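Local coordinates for protein 3-deoxy-manno-octulosonate cytidylyltransferase (Escherichia coli, PDB 1H7E) that catalyses the transfer of CMP from CTP to KDO with release of diphosphate, probably activating this eight-carbon sugar for lipopolysaccharide synthesis, at residues 38-43 and 105-110; 89-94 and 109-114; 93-98 and 173-178; 118-123 and 213-218; 124-129 and 168-173. All coordinates share one frame; numbering follows the deposited sequence.

Contact 1. Residues 38-43 and 105-110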
# COMPACT_ATOMS: atom_id res chain seq x y z
N LEU A 38 -7.88 10.57 -30.64
CA LEU A 38 -8.56 10.01 -31.81
C LEU A 38 -7.81 8.84 -32.43
O LEU A 38 -8.42 8.02 -33.11
CB LEU A 38 -8.78 11.08 -32.88
CG LEU A 38 -9.91 12.04 -32.59
CD1 LEU A 38 -9.90 13.17 -33.59
CD2 LEU A 38 -11.21 11.27 -32.62
N GLN A 39 -6.50 8.77 -32.18
CA GLN A 39 -5.66 7.71 -32.72
C GLN A 39 -5.70 6.42 -31.91
O GLN A 39 -5.07 5.44 -32.28
CB GLN A 39 -4.21 8.20 -32.82
CG GLN A 39 -4.03 9.44 -33.68
CD GLN A 39 -2.59 9.98 -33.66
OE1 GLN A 39 -1.65 9.21 -33.50
NE2 GLN A 39 -2.43 11.29 -33.81
N VAL A 40 -6.44 6.42 -30.80
CA VAL A 40 -6.53 5.23 -29.95
C VAL A 40 -7.56 4.26 -30.51
O VAL A 40 -8.74 4.58 -30.60
CB VAL A 40 -6.91 5.58 -28.48
CG1 VAL A 40 -6.95 4.33 -27.63
CG2 VAL A 40 -5.93 6.59 -27.90
N ALA A 41 -7.10 3.08 -30.89
CA ALA A 41 -7.99 2.06 -31.43
C ALA A 41 -8.92 1.54 -30.36
O ALA A 41 -8.56 1.51 -29.19
CB ALA A 41 -7.17 0.92 -32.02
N GLY A 42 -10.12 1.12 -30.77
CA GLY A 42 -11.09 0.56 -29.84
C GLY A 42 -11.95 1.55 -29.07
O GLY A 42 -12.78 1.15 -28.25
N VAL A 43 -11.74 2.83 -29.33
CA VAL A 43 -12.48 3.90 -28.68
C VAL A 43 -13.57 4.42 -29.63
O VAL A 43 -13.29 4.80 -30.77
CB VAL A 43 -11.52 5.03 -28.25
CG1 VAL A 43 -12.30 6.25 -27.72
CG2 VAL A 43 -10.57 4.49 -27.17
N ARG A 105 -0.49 4.45 -27.93
CA ARG A 105 -0.24 3.04 -27.60
C ARG A 105 -0.38 2.75 -26.11
O ARG A 105 -0.79 1.66 -25.72
CB ARG A 105 1.15 2.62 -28.10
CG ARG A 105 1.16 1.52 -29.20
CD ARG A 105 0.19 1.78 -30.39
NE ARG A 105 0.53 2.95 -31.22
CZ ARG A 105 -0.34 3.68 -31.91
NH1 ARG A 105 -1.64 3.37 -31.90
NH2 ARG A 105 0.06 4.74 -32.60
N ASP A 106 -0.06 3.73 -25.26
CA ASP A 106 -0.18 3.54 -23.81
C ASP A 106 -1.64 3.45 -23.39
O ASP A 106 -1.98 2.71 -22.46
CB ASP A 106 0.51 4.67 -23.04
CG ASP A 106 2.02 4.66 -23.20
OD1 ASP A 106 2.58 3.65 -23.68
OD2 ASP A 106 2.63 5.68 -22.83
N VAL A 107 -2.50 4.25 -24.03
CA VAL A 107 -3.92 4.21 -23.70
C VAL A 107 -4.50 2.86 -24.17
O VAL A 107 -5.35 2.26 -23.50
CB VAL A 107 -4.69 5.40 -24.33
CG1 VAL A 107 -6.15 5.36 -23.91
CG2 VAL A 107 -4.05 6.71 -23.91
N GLU A 108 -4.00 2.36 -25.31
CA GLU A 108 -4.44 1.07 -25.82
C GLU A 108 -4.08 -0.06 -24.86
O GLU A 108 -4.86 -1.01 -24.69
CB GLU A 108 -3.85 0.82 -27.21
CG GLU A 108 -4.54 1.63 -28.30
CD GLU A 108 -3.86 1.56 -29.66
OE1 GLU A 108 -3.00 0.68 -29.88
OE2 GLU A 108 -4.19 2.42 -30.51
N THR A 109 -2.91 0.05 -24.23
CA THR A 109 -2.44 -0.94 -23.25
C THR A 109 -3.42 -0.96 -22.08
O THR A 109 -3.83 -2.01 -21.62
CB THR A 109 -1.02 -0.56 -22.70
OG1 THR A 109 -0.04 -0.79 -23.72
CG2 THR A 109 -0.65 -1.38 -21.47
N LEU A 110 -3.82 0.23 -21.66
CA LEU A 110 -4.76 0.39 -20.56
C LEU A 110 -6.11 -0.23 -20.93
O LEU A 110 -6.64 -1.06 -20.19
CB LEU A 110 -4.89 1.88 -20.27
CG LEU A 110 -5.67 2.38 -19.06
CD1 LEU A 110 -4.99 1.92 -17.79
CD2 LEU A 110 -5.69 3.90 -19.13
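The carboxylate of Glu108 reaches from helix 104-116 to the backbone of Ala41, in the loop that joins helix 29-38 to strand 45-50 in this alpha/beta cytidylyltransferase fold. Glu108 OE2 accepts the N-H of Ala41 at 3.0 Å from Ala41 N. The bond is almost straight at hydrogen (176°), yet the donor stands above the carboxylate plane, 37° out of it. On the apolar side, Val40 CG1 touches the aliphatic part of the same side chain, 3.7 Å from Glu108 CG, the two chains sliding past each other in opposite directions. Val40 also crosses Val107 at about a right angle, with Val40 CG1 and Val107 CG1 3.9 Å apart, so one valine covers two successive helix residues. The second shell supplies a charge: Arg105, one turn earlier, folds its chain back at chi2 and chi3 and forms a salt bridge with Glu108, which would probably favour the ionised carboxylate. A type II beta turn from Val40 to Val43 presents the bonded amide, with Gly42 at its positive-phi position. Farther in, Val107 packs on Leu95 and Ile102. Within the Arg105-Glu108 pair, Arg105 NH1 lies 3.1 Å from Glu108 OE2, in a hydrogen bond that is weak and bent.

Contact 2. Residues 89-94 and 109-114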
# COMPACT_ATOMS: atom_id res chain seq x y z
N ALA A 89 -21.40 4.38 -21.92
CA ALA A 89 -20.23 3.57 -22.25
C ALA A 89 -20.05 2.53 -21.16
O ALA A 89 -20.64 2.63 -20.10
CB ALA A 89 -18.98 4.45 -22.34
N ASP A 90 -19.32 1.47 -21.47
CA ASP A 90 -19.05 0.43 -20.49
C ASP A 90 -17.74 0.79 -19.78
O ASP A 90 -17.57 0.48 -18.61
CB ASP A 90 -18.89 -0.91 -21.19
CG ASP A 90 -20.13 -1.32 -21.97
OD1 ASP A 90 -21.23 -1.27 -21.38
OD2 ASP A 90 -20.02 -1.68 -23.16
N ILE A 91 -16.83 1.45 -20.51
CA ILE A 91 -15.51 1.84 -19.99
C ILE A 91 -15.20 3.30 -20.30
O ILE A 91 -15.27 3.72 -21.45
CB ILE A 91 -14.39 0.98 -20.63
CG1 ILE A 91 -14.57 -0.49 -20.24
CG2 ILE A 91 -13.01 1.51 -20.23
CD1 ILE A 91 -13.77 -1.45 -21.08
N TYR A 92 -14.85 4.07 -19.27
CA TYR A 92 -14.52 5.48 -19.43
C TYR A 92 -13.05 5.67 -19.13
O TYR A 92 -12.57 5.25 -18.07
CB TYR A 92 -15.31 6.35 -18.46
CG TYR A 92 -16.81 6.29 -18.66
CD1 TYR A 92 -17.56 5.25 -18.13
CD2 TYR A 92 -17.48 7.28 -19.40
CE1 TYR A 92 -18.94 5.18 -18.33
CE2 TYR A 92 -18.85 7.22 -19.61
CZ TYR A 92 -19.57 6.17 -19.08
OH TYR A 92 -20.94 6.09 -19.27
N ILE A 93 -12.34 6.32 -20.04
CA ILE A 93 -10.91 6.59 -19.87
C ILE A 93 -10.80 8.08 -19.62
O ILE A 93 -11.33 8.90 -20.38
CB ILE A 93 -10.11 6.19 -21.12
CG1 ILE A 93 -10.17 4.68 -21.30
CG2 ILE A 93 -8.65 6.68 -21.01
CD1 ILE A 93 -9.74 4.24 -22.66
N ASN A 94 -10.13 8.44 -18.53
CA ASN A 94 -9.96 9.84 -18.18
C ASN A 94 -8.52 10.23 -18.48
O ASN A 94 -7.60 9.70 -17.86
CB ASN A 94 -10.26 10.00 -16.70
CG ASN A 94 -10.67 11.41 -16.33
OD1 ASN A 94 -11.55 12.00 -16.97
ND2 ASN A 94 -10.07 11.95 -15.26
N THR A 109 -2.91 0.05 -24.23
CA THR A 109 -2.44 -0.94 -23.25
C THR A 109 -3.42 -0.96 -22.08
O THR A 109 -3.83 -2.01 -21.62
CB THR A 109 -1.02 -0.56 -22.70
OG1 THR A 109 -0.04 -0.79 -23.72
CG2 THR A 109 -0.65 -1.38 -21.47
N LEU A 110 -3.82 0.23 -21.66
CA LEU A 110 -4.76 0.39 -20.56
C LEU A 110 -6.11 -0.23 -20.93
O LEU A 110 -6.64 -1.06 -20.19
CB LEU A 110 -4.89 1.88 -20.27
CG LEU A 110 -5.67 2.38 -19.06
CD1 LEU A 110 -4.99 1.92 -17.79
CD2 LEU A 110 -5.69 3.90 -19.13
N LEU A 111 -6.61 0.09 -22.13
CA LEU A 111 -7.90 -0.43 -22.59
C LEU A 111 -7.88 -1.95 -22.75
O LEU A 111 -8.87 -2.62 -22.43
CB LEU A 111 -8.30 0.20 -23.93
CG LEU A 111 -9.70 0.78 -24.13
CD1 LEU A 111 -9.94 0.91 -25.61
CD2 LEU A 111 -10.77 -0.11 -23.51
N GLN A 112 -6.77 -2.48 -23.25
CA GLN A 112 -6.62 -3.93 -23.42
C GLN A 112 -6.66 -4.64 -22.05
O GLN A 112 -7.23 -5.73 -21.92
CB GLN A 112 -5.31 -4.26 -24.16
CG GLN A 112 -5.23 -5.71 -24.65
CD GLN A 112 -6.51 -6.15 -25.38
OE1 GLN A 112 -6.76 -5.75 -26.52
NE2 GLN A 112 -7.34 -6.95 -24.70
N GLY A 113 -6.04 -4.01 -21.05
CA GLY A 113 -6.04 -4.58 -19.72
C GLY A 113 -7.46 -4.73 -19.19
O GLY A 113 -7.79 -5.76 -18.58
N MET A 114 -8.29 -3.70 -19.40
CA MET A 114 -9.69 -3.70 -18.95
C MET A 114 -10.51 -4.77 -19.68
O MET A 114 -11.34 -5.45 -19.07
CB MET A 114 -10.34 -2.32 -19.16
CG MET A 114 -9.77 -1.21 -18.30
SD MET A 114 -10.20 -1.47 -16.60
CE MET A 114 -11.82 -0.77 -16.54
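Strand 91-94 and the helical segment 109-114 run nearly antiparallel, their directions 153° apart, with axes approaching to 10.4 Å. Ile91 and Ile93 turn their side chains toward the helix, while Tyr92 between them points away, and the contact is wholly apolar and buried. Ile91 touches with its far methyl: CD1 comes to 4.0 Å from Met114 CB and also meets Leu111 CD2. Its side chain slides past that of Met114 in the opposite direction and lies oblique to that of Leu111. Two residues along the strand, Ile93 crosses Leu111 at about a right angle, with Ile93 CD1 3.8 Å from the branch carbon Leu111 CG. Thus Leu111 faces both isoleucines, through CG to one and CD2 to the other. In both isoleucines CG1 is anti to the carbonyl carbon (chi1 -63° in Ile91 and -66° in Ile93), and an extended chi2 then carries CD1 outward to the helix. The other branch of Ile93 makes a looser touch, its CG2 lying 4.5 Å from Leu110 CD2. Met114 is bent at chi2 and chi3, and here its CB, not its sulfur, meets the strand.

Beyond the pair, Leu110 and Met114 continue onto Ala123 of strand 122-129 and Ala177 of strand 169-179, while Leu111 reaches Ala3 of strand 3-8. Helix 104-116 therefore covers one face of the central mixed sheet across several strands, the layered helix-on-sheet packing characteristic of the GT-A-like alpha/beta fold of nucleotidyltransferases.

Contact 3. Residues 93-98 and 173-178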
# COMPACT_ATOMS: atom_id res chain seq x y z
N ILE A 93 -12.34 6.32 -20.04
CA ILE A 93 -10.91 6.59 -19.87
C ILE A 93 -10.80 8.08 -19.62
O ILE A 93 -11.33 8.90 -20.38
CB ILE A 93 -10.11 6.19 -21.12
CG1 ILE A 93 -10.17 4.68 -21.30
CG2 ILE A 93 -8.65 6.68 -21.01
CD1 ILE A 93 -9.74 4.24 -22.66
N ASN A 94 -10.13 8.44 -18.53
CA ASN A 94 -9.96 9.84 -18.18
C ASN A 94 -8.52 10.23 -18.48
O ASN A 94 -7.60 9.70 -17.86
CB ASN A 94 -10.26 10.00 -16.70
CG ASN A 94 -10.67 11.41 -16.33
OD1 ASN A 94 -11.55 12.00 -16.97
ND2 ASN A 94 -10.07 11.95 -15.26
N LEU A 95 -8.34 11.07 -19.50
CA LEU A 95 -7.03 11.57 -19.91
C LEU A 95 -6.86 12.99 -19.41
O LEU A 95 -7.81 13.76 -19.42
CB LEU A 95 -6.94 11.68 -21.43
CG LEU A 95 -6.67 10.48 -22.30
CD1 LEU A 95 -6.30 11.00 -23.69
CD2 LEU A 95 -5.53 9.66 -21.74
N GLN A 96 -5.64 13.38 -19.08
CA GLN A 96 -5.40 14.75 -18.62
C GLN A 96 -5.31 15.73 -19.81
O GLN A 96 -4.63 15.45 -20.80
CB GLN A 96 -4.16 14.80 -17.74
CG GLN A 96 -4.33 14.02 -16.43
CD GLN A 96 -5.70 14.26 -15.79
OE1 GLN A 96 -6.03 15.38 -15.38
NE2 GLN A 96 -6.53 13.21 -15.75
N GLY A 97 -6.00 16.85 -19.70
CA GLY A 97 -6.01 17.83 -20.77
C GLY A 97 -4.74 18.63 -20.91
O GLY A 97 -4.64 19.46 -21.82
N ASP A 98 -3.76 18.37 -20.04
CA ASP A 98 -2.48 19.09 -20.06
C ASP A 98 -1.23 18.25 -20.37
O ASP A 98 -0.10 18.68 -20.11
CB ASP A 98 -2.29 19.92 -18.77
CG ASP A 98 -2.24 19.06 -17.50
OD1 ASP A 98 -2.34 17.82 -17.57
OD2 ASP A 98 -2.10 19.65 -16.40
N VAL A 173 1.29 7.45 -13.38
CA VAL A 173 0.91 8.31 -14.52
C VAL A 173 -0.61 8.44 -14.41
O VAL A 173 -1.32 7.44 -14.55
CB VAL A 173 1.30 7.64 -15.89
CG1 VAL A 173 0.79 8.50 -17.06
CG2 VAL A 173 2.82 7.48 -15.98
N GLY A 174 -1.08 9.66 -14.17
CA GLY A 174 -2.48 9.97 -13.94
C GLY A 174 -3.57 9.78 -14.98
O GLY A 174 -4.44 10.64 -15.11
N ILE A 175 -3.52 8.66 -15.69
CA ILE A 175 -4.52 8.29 -16.70
C ILE A 175 -5.24 7.09 -16.12
O ILE A 175 -4.60 6.12 -15.70
CB ILE A 175 -3.86 7.86 -18.01
CG1 ILE A 175 -3.15 9.07 -18.62
CG2 ILE A 175 -4.90 7.33 -18.97
CD1 ILE A 175 -2.35 8.73 -19.83
N TYR A 176 -6.58 7.14 -16.13
CA TYR A 176 -7.39 6.07 -15.55
C TYR A 176 -8.46 5.53 -16.50
O TYR A 176 -8.94 6.26 -17.36
CB TYR A 176 -8.16 6.60 -14.34
CG TYR A 176 -7.32 7.11 -13.19
CD1 TYR A 176 -6.88 8.43 -13.17
CD2 TYR A 176 -7.03 6.28 -12.11
CE1 TYR A 176 -6.16 8.92 -12.07
CE2 TYR A 176 -6.32 6.76 -11.00
CZ TYR A 176 -5.89 8.08 -10.99
OH TYR A 176 -5.23 8.56 -9.90
N ALA A 177 -8.80 4.25 -16.32
CA ALA A 177 -9.89 3.60 -17.06
C ALA A 177 -10.82 3.10 -15.95
O ALA A 177 -10.39 2.43 -15.01
CB ALA A 177 -9.39 2.42 -17.90
N TYR A 178 -12.10 3.48 -16.02
CA TYR A 178 -13.08 3.08 -15.01
C TYR A 178 -14.21 2.32 -15.65
O TYR A 178 -14.68 2.72 -16.71
CB TYR A 178 -13.75 4.29 -14.36
CG TYR A 178 -12.84 5.24 -13.64
CD1 TYR A 178 -12.55 5.07 -12.28
CD2 TYR A 178 -12.30 6.34 -14.30
CE1 TYR A 178 -11.78 5.99 -11.60
CE2 TYR A 178 -11.51 7.27 -13.61
CZ TYR A 178 -11.26 7.07 -12.26
OH TYR A 178 -10.51 7.99 -11.57
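An antiparallel pairing of Asn94 with Tyr176, in the middle of the mixed sheet, joins the end of strand 91-94 to strand 169-179. The two residues form a hydrogen-bonded pair: Asn94 N gives a short bond of 2.7 Å to Tyr176 O, and Tyr176 N returns a longer one of 3.3 Å to Asn94 O. Tyr176 O also receives a CA-H...O contact from Ile93 CA at 3.2 Å. Ile93 and Ala177 are the adjoining non-hydrogen-bonded pair, meeting through CG1 and CB. Past the end of the strand, Leu95 lies beside Ile175 and points the same way, its CD2 resting 3.7 Å from Ile175 CG2 and close to Ile175 CD1. In Gln96 the chain bends at chi2 (-43°), which sets the position of CD, and from there NE2 makes a weak hydrogen bond of 3.4 Å to Gly174 O on the opposing backbone. Where Asn94 and Tyr178 meet, Asn94 CB comes to the edge of the Tyr178 ring. Strand 3-8 flanks 91-94 and strand 122-129 flanks 169-179, while helix 104-116 covers the face of the sheet that bears Ile175 and Ala177.

Contact 4. Residues 118-123 and 213-218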
# COMPACT_ATOMS: atom_id res chain seq x y z
N PRO A 118 -12.63 -8.78 -17.21
CA PRO A 118 -13.97 -8.22 -17.00
C PRO A 118 -14.29 -7.84 -15.56
O PRO A 118 -15.15 -7.00 -15.31
CB PRO A 118 -14.89 -9.35 -17.48
CG PRO A 118 -14.03 -10.09 -18.49
CD PRO A 118 -12.72 -10.14 -17.78
N ALA A 119 -13.60 -8.46 -14.61
CA ALA A 119 -13.80 -8.19 -13.18
C ALA A 119 -13.00 -7.01 -12.65
O ALA A 119 -13.20 -6.62 -11.51
CB ALA A 119 -13.46 -9.42 -12.37
N LEU A 120 -12.08 -6.47 -13.47
CA LEU A 120 -11.23 -5.35 -13.08
C LEU A 120 -12.02 -4.04 -13.06
O LEU A 120 -12.52 -3.60 -14.09
CB LEU A 120 -10.03 -5.25 -14.02
CG LEU A 120 -9.02 -4.14 -13.70
CD1 LEU A 120 -8.46 -4.29 -12.26
CD2 LEU A 120 -7.90 -4.18 -14.75
N PRO A 121 -12.11 -3.38 -11.89
CA PRO A 121 -12.88 -2.14 -11.83
C PRO A 121 -12.18 -0.89 -12.37
O PRO A 121 -12.82 -0.06 -13.03
CB PRO A 121 -13.18 -1.98 -10.33
CG PRO A 121 -12.72 -3.29 -9.69
CD PRO A 121 -11.61 -3.76 -10.56
N VAL A 122 -10.89 -0.75 -12.07
CA VAL A 122 -10.11 0.43 -12.43
C VAL A 122 -8.70 0.04 -12.83
O VAL A 122 -8.13 -0.91 -12.26
CB VAL A 122 -9.99 1.40 -11.22
CG1 VAL A 122 -9.28 2.70 -11.61
CG2 VAL A 122 -11.37 1.69 -10.60
N ALA A 123 -8.15 0.74 -13.81
CA ALA A 123 -6.78 0.50 -14.27
C ALA A 123 -6.10 1.86 -14.45
O ALA A 123 -6.76 2.88 -14.69
CB ALA A 123 -6.77 -0.29 -15.56
N ARG A 213 -5.59 -1.85 -10.88
CA ARG A 213 -4.45 -2.52 -11.51
C ARG A 213 -3.62 -1.45 -12.20
O ARG A 213 -4.15 -0.59 -12.89
CB ARG A 213 -4.89 -3.61 -12.47
CG ARG A 213 -3.71 -4.40 -13.04
CD ARG A 213 -4.11 -5.80 -13.48
NE ARG A 213 -4.63 -6.59 -12.36
CZ ARG A 213 -5.64 -7.45 -12.43
NH1 ARG A 213 -6.27 -7.66 -13.60
NH2 ARG A 213 -6.07 -8.05 -11.32
N THR A 214 -2.31 -1.51 -12.01
CA THR A 214 -1.40 -0.50 -12.54
C THR A 214 -0.40 -1.08 -13.52
O THR A 214 0.57 -1.70 -13.08
CB THR A 214 -0.63 0.20 -11.34
OG1 THR A 214 -1.58 0.60 -10.35
CG2 THR A 214 0.08 1.45 -11.78
N PHE A 215 -0.61 -0.81 -14.82
CA PHE A 215 0.24 -1.28 -15.93
C PHE A 215 1.49 -0.44 -16.20
O PHE A 215 1.42 0.78 -16.35
CB PHE A 215 -0.55 -1.37 -17.23
CG PHE A 215 -1.75 -2.26 -17.14
CD1 PHE A 215 -1.64 -3.62 -17.41
CD2 PHE A 215 -2.98 -1.74 -16.76
CE1 PHE A 215 -2.74 -4.45 -17.29
CE2 PHE A 215 -4.08 -2.57 -16.64
CZ PHE A 215 -3.96 -3.93 -16.90
N GLU A 216 2.62 -1.11 -16.34
CA GLU A 216 3.88 -0.43 -16.59
C GLU A 216 4.15 -0.12 -18.07
O GLU A 216 4.00 -0.99 -18.92
CB GLU A 216 5.03 -1.25 -16.00
CG GLU A 216 6.34 -0.50 -16.01
CD GLU A 216 7.50 -1.27 -15.43
OE1 GLU A 216 7.31 -2.22 -14.65
OE2 GLU A 216 8.63 -0.90 -15.77
N VAL A 217 4.53 1.13 -18.36
CA VAL A 217 4.88 1.56 -19.72
C VAL A 217 6.24 2.27 -19.66
O VAL A 217 6.81 2.42 -18.58
CB VAL A 217 3.81 2.52 -20.32
CG1 VAL A 217 2.48 1.79 -20.44
CG2 VAL A 217 3.69 3.80 -19.50
N ALA A 218 6.75 2.70 -20.82
CA ALA A 218 8.04 3.41 -20.87
C ALA A 218 7.91 4.84 -20.31
O ALA A 218 6.79 5.35 -20.19
CB ALA A 218 8.54 3.45 -22.30
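Arg213 N donates to Val122 O at 3.0 Å, a backbone bond between parallel strands at the margin of the GT-A-like alpha/beta sheet: strand 212-216, outermost within this chain, pairs here with 122-129. Ala123 and Arg213 are the bridge pair, and Ala123 CA approaches Arg213 O in a CA-H...O contact of 3.2 Å. Aliphatic packing adds Leu120, which comes just before the strand and points toward the partner. Its CG is anti to the backbone N (chi1 -178°), and both methyls meet Arg213 CB, with Leu120 CD1 closer at 3.6 Å. The same CD1 sits 4.2 Å above the plane of the Arg213 guanidinium, over its centre, so the arginine, bent at chi3, curls over the leucine. Leu120 and Ala123 also pack on Met114 of helix 104-116. The charge of Arg213 is met from outside: Asp149 bridges to NE and Asp117 to NH1. These two carboxylates probably fix how the guanidinium is turned over Leu120. Aromatic contacts involve Phe215, two residues after Arg213. Leu120 CD2 reaches its rim only distantly, 4.5 Å from Phe215 CZ. Ala123 CB meets the ring edge-on and in its plane, 3.7 Å from Phe215 CE2.

Contact 5. Residues 124-129 and 168-173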
# COMPACT_ATOMS: atom_id res chain seq x y z
N THR A 124 -4.78 1.90 -14.27
CA THR A 124 -4.03 3.12 -14.42
C THR A 124 -2.62 2.75 -14.89
O THR A 124 -2.33 1.56 -15.11
CB THR A 124 -4.01 3.96 -13.12
OG1 THR A 124 -3.45 5.25 -13.39
CG2 THR A 124 -3.19 3.25 -12.00
N LEU A 125 -1.78 3.75 -15.09
CA LEU A 125 -0.42 3.53 -15.60
C LEU A 125 0.70 3.96 -14.67
O LEU A 125 0.50 4.77 -13.76
CB LEU A 125 -0.25 4.28 -16.94
CG LEU A 125 -1.19 3.90 -18.09
CD1 LEU A 125 -0.95 4.85 -19.25
CD2 LEU A 125 -0.99 2.44 -18.50
N CYS A 126 1.90 3.43 -14.93
CA CYS A 126 3.09 3.77 -14.16
C CYS A 126 4.33 3.51 -15.03
O CYS A 126 4.26 2.82 -16.05
CB CYS A 126 3.15 2.94 -12.87
SG CYS A 126 3.45 1.21 -13.10
N HIS A 127 5.45 4.14 -14.67
CA HIS A 127 6.72 3.88 -15.37
C HIS A 127 7.86 3.98 -14.36
O HIS A 127 7.71 4.60 -13.30
CB HIS A 127 6.94 4.80 -16.59
CG HIS A 127 7.18 6.25 -16.26
ND1 HIS A 127 8.39 6.72 -15.79
CD2 HIS A 127 6.39 7.34 -16.40
CE1 HIS A 127 8.32 8.03 -15.64
NE2 HIS A 127 7.12 8.43 -16.00
N ALA A 128 8.96 3.28 -14.63
CA ALA A 128 10.12 3.28 -13.73
C ALA A 128 10.81 4.63 -13.62
O ALA A 128 10.87 5.39 -14.59
CB ALA A 128 11.12 2.22 -14.17
N ILE A 129 11.23 4.97 -12.40
CA ILE A 129 11.96 6.20 -12.15
C ILE A 129 13.13 5.87 -11.22
O ILE A 129 13.13 4.83 -10.57
CB ILE A 129 11.10 7.34 -11.53
CG1 ILE A 129 10.36 6.84 -10.29
CG2 ILE A 129 10.08 7.88 -12.56
CD1 ILE A 129 9.77 7.93 -9.45
N ARG A 168 13.32 -0.42 -6.30
CA ARG A 168 12.96 -0.04 -7.66
C ARG A 168 11.69 0.81 -7.49
O ARG A 168 10.77 0.43 -6.75
CB ARG A 168 12.70 -1.29 -8.50
CG ARG A 168 12.48 -0.99 -9.97
CD ARG A 168 12.39 -2.27 -10.81
NE ARG A 168 12.16 -1.94 -12.21
CZ ARG A 168 10.96 -1.86 -12.79
NH1 ARG A 168 9.85 -2.12 -12.11
NH2 ARG A 168 10.87 -1.50 -14.06
N TYR A 169 11.71 2.01 -8.06
CA TYR A 169 10.60 2.95 -7.94
C TYR A 169 9.75 3.06 -9.20
O TYR A 169 10.26 2.93 -10.32
CB TYR A 169 11.13 4.34 -7.57
CG TYR A 169 11.74 4.35 -6.19
CD1 TYR A 169 10.93 4.45 -5.07
CD2 TYR A 169 13.12 4.14 -6.01
CE1 TYR A 169 11.45 4.32 -3.79
CE2 TYR A 169 13.66 4.01 -4.72
CZ TYR A 169 12.81 4.10 -3.62
OH TYR A 169 13.29 3.97 -2.34
N LEU A 170 8.44 3.25 -8.98
CA LEU A 170 7.47 3.42 -10.06
C LEU A 170 6.72 4.71 -9.85
O LEU A 170 6.22 4.96 -8.77
CB LEU A 170 6.45 2.27 -10.08
CG LEU A 170 6.96 0.88 -10.45
CD1 LEU A 170 5.89 -0.18 -10.15
CD2 LEU A 170 7.38 0.85 -11.92
N LYS A 171 6.69 5.54 -10.88
CA LYS A 171 5.94 6.77 -10.83
C LYS A 171 4.53 6.50 -11.41
O LYS A 171 4.37 5.85 -12.46
CB LYS A 171 6.61 7.83 -11.69
CG LYS A 171 5.78 9.09 -11.87
CD LYS A 171 6.48 10.08 -12.78
CE LYS A 171 5.70 11.37 -12.85
NZ LYS A 171 6.53 12.46 -13.43
N HIS A 172 3.51 7.02 -10.72
CA HIS A 172 2.13 6.86 -11.16
C HIS A 172 1.85 7.91 -12.25
O HIS A 172 2.20 9.09 -12.09
CB HIS A 172 1.20 7.07 -9.97
CG HIS A 172 -0.25 7.12 -10.33
ND1 HIS A 172 -0.84 6.22 -11.20
CD2 HIS A 172 -1.23 7.98 -9.97
CE1 HIS A 172 -2.11 6.52 -11.35
NE2 HIS A 172 -2.38 7.59 -10.61
N VAL A 173 1.29 7.45 -13.38
CA VAL A 173 0.91 8.31 -14.52
C VAL A 173 -0.61 8.44 -14.41
O VAL A 173 -1.32 7.44 -14.55
CB VAL A 173 1.30 7.64 -15.89
CG1 VAL A 173 0.79 8.50 -17.06
CG2 VAL A 173 2.82 7.48 -15.98
O HOH W 1 6.67 11.15 -16.12
O HOH W 2 14.14 2.54 -9.56
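Leu125 O takes two hydrogen bonds from strand 169-179: one of 2.8 Å from Val173 N, and a longer one of 3.2 Å from the side chain, His172 ND1. The imidazole nitrogen comes almost in line with the carbonyl, though the oxygen is tilted 26° from the ring plane. The other ring nitrogen of His172, NE2, is hydrogen-bonded to Tyr176 OH, and these two bonds would restrain the turn of the ring. Next along, His127 and Lys171 exchange backbone bonds, with Lys171 N 2.8 Å from His127 O.

Their side chains lie side by side, pointing the same way. His127 CG sits between the backbone N and the carbonyl carbon (chi1 69°), and the ring is then held by its own neighbour, His127 ND1 donating to Ala128 O at 3.1 Å in the ring plane. A water joins His127 NE2 to Lys171 NZ, while Lys171 CB lies over one face of the ring toward its rim. Val173 CG2 packs 3.6 Å from His127 CD2. Ile129 crosses Lys171 at about a right angle, its CG2 3.6 Å from Lys171 CB, and a second water links Ile129 O to Tyr169 N.

On the face bearing Cys126 and Leu170, Cys126 SG touches both leucine methyls, and Val142 packs on both residues. Arg168, salt-bridged to Glu216, also packs on Met193 of the second subunit. Together the segments form a twisted antiparallel strand pair inside the mixed sheet of the GT-A-like cytidylyltransferase fold.

Contacts 3, 4 and 5 are strand pairings of one mixed sheet, whereas contacts 1 and 2 place helix 104-116 between a loop and that sheet. Contacts 1 and 2 lie about 9 Å apart, centre to centre, and share the helix. Leu110 connects the two layers: its CD2 is 3.5 Å from Ile175 CG2 of contact 3, and its CD1 is 3.5 Å from Thr124 N of contact 5. The centre of contact 3 lies about 2 Å from that of the chain. Thr124 OG1 joins it to contact 5, 2.7 Å from Ile175 O. Contacts 4 and 5 meet where Val217 N lies 2.9 Å from Cys126 O, a probable hydrogen bond.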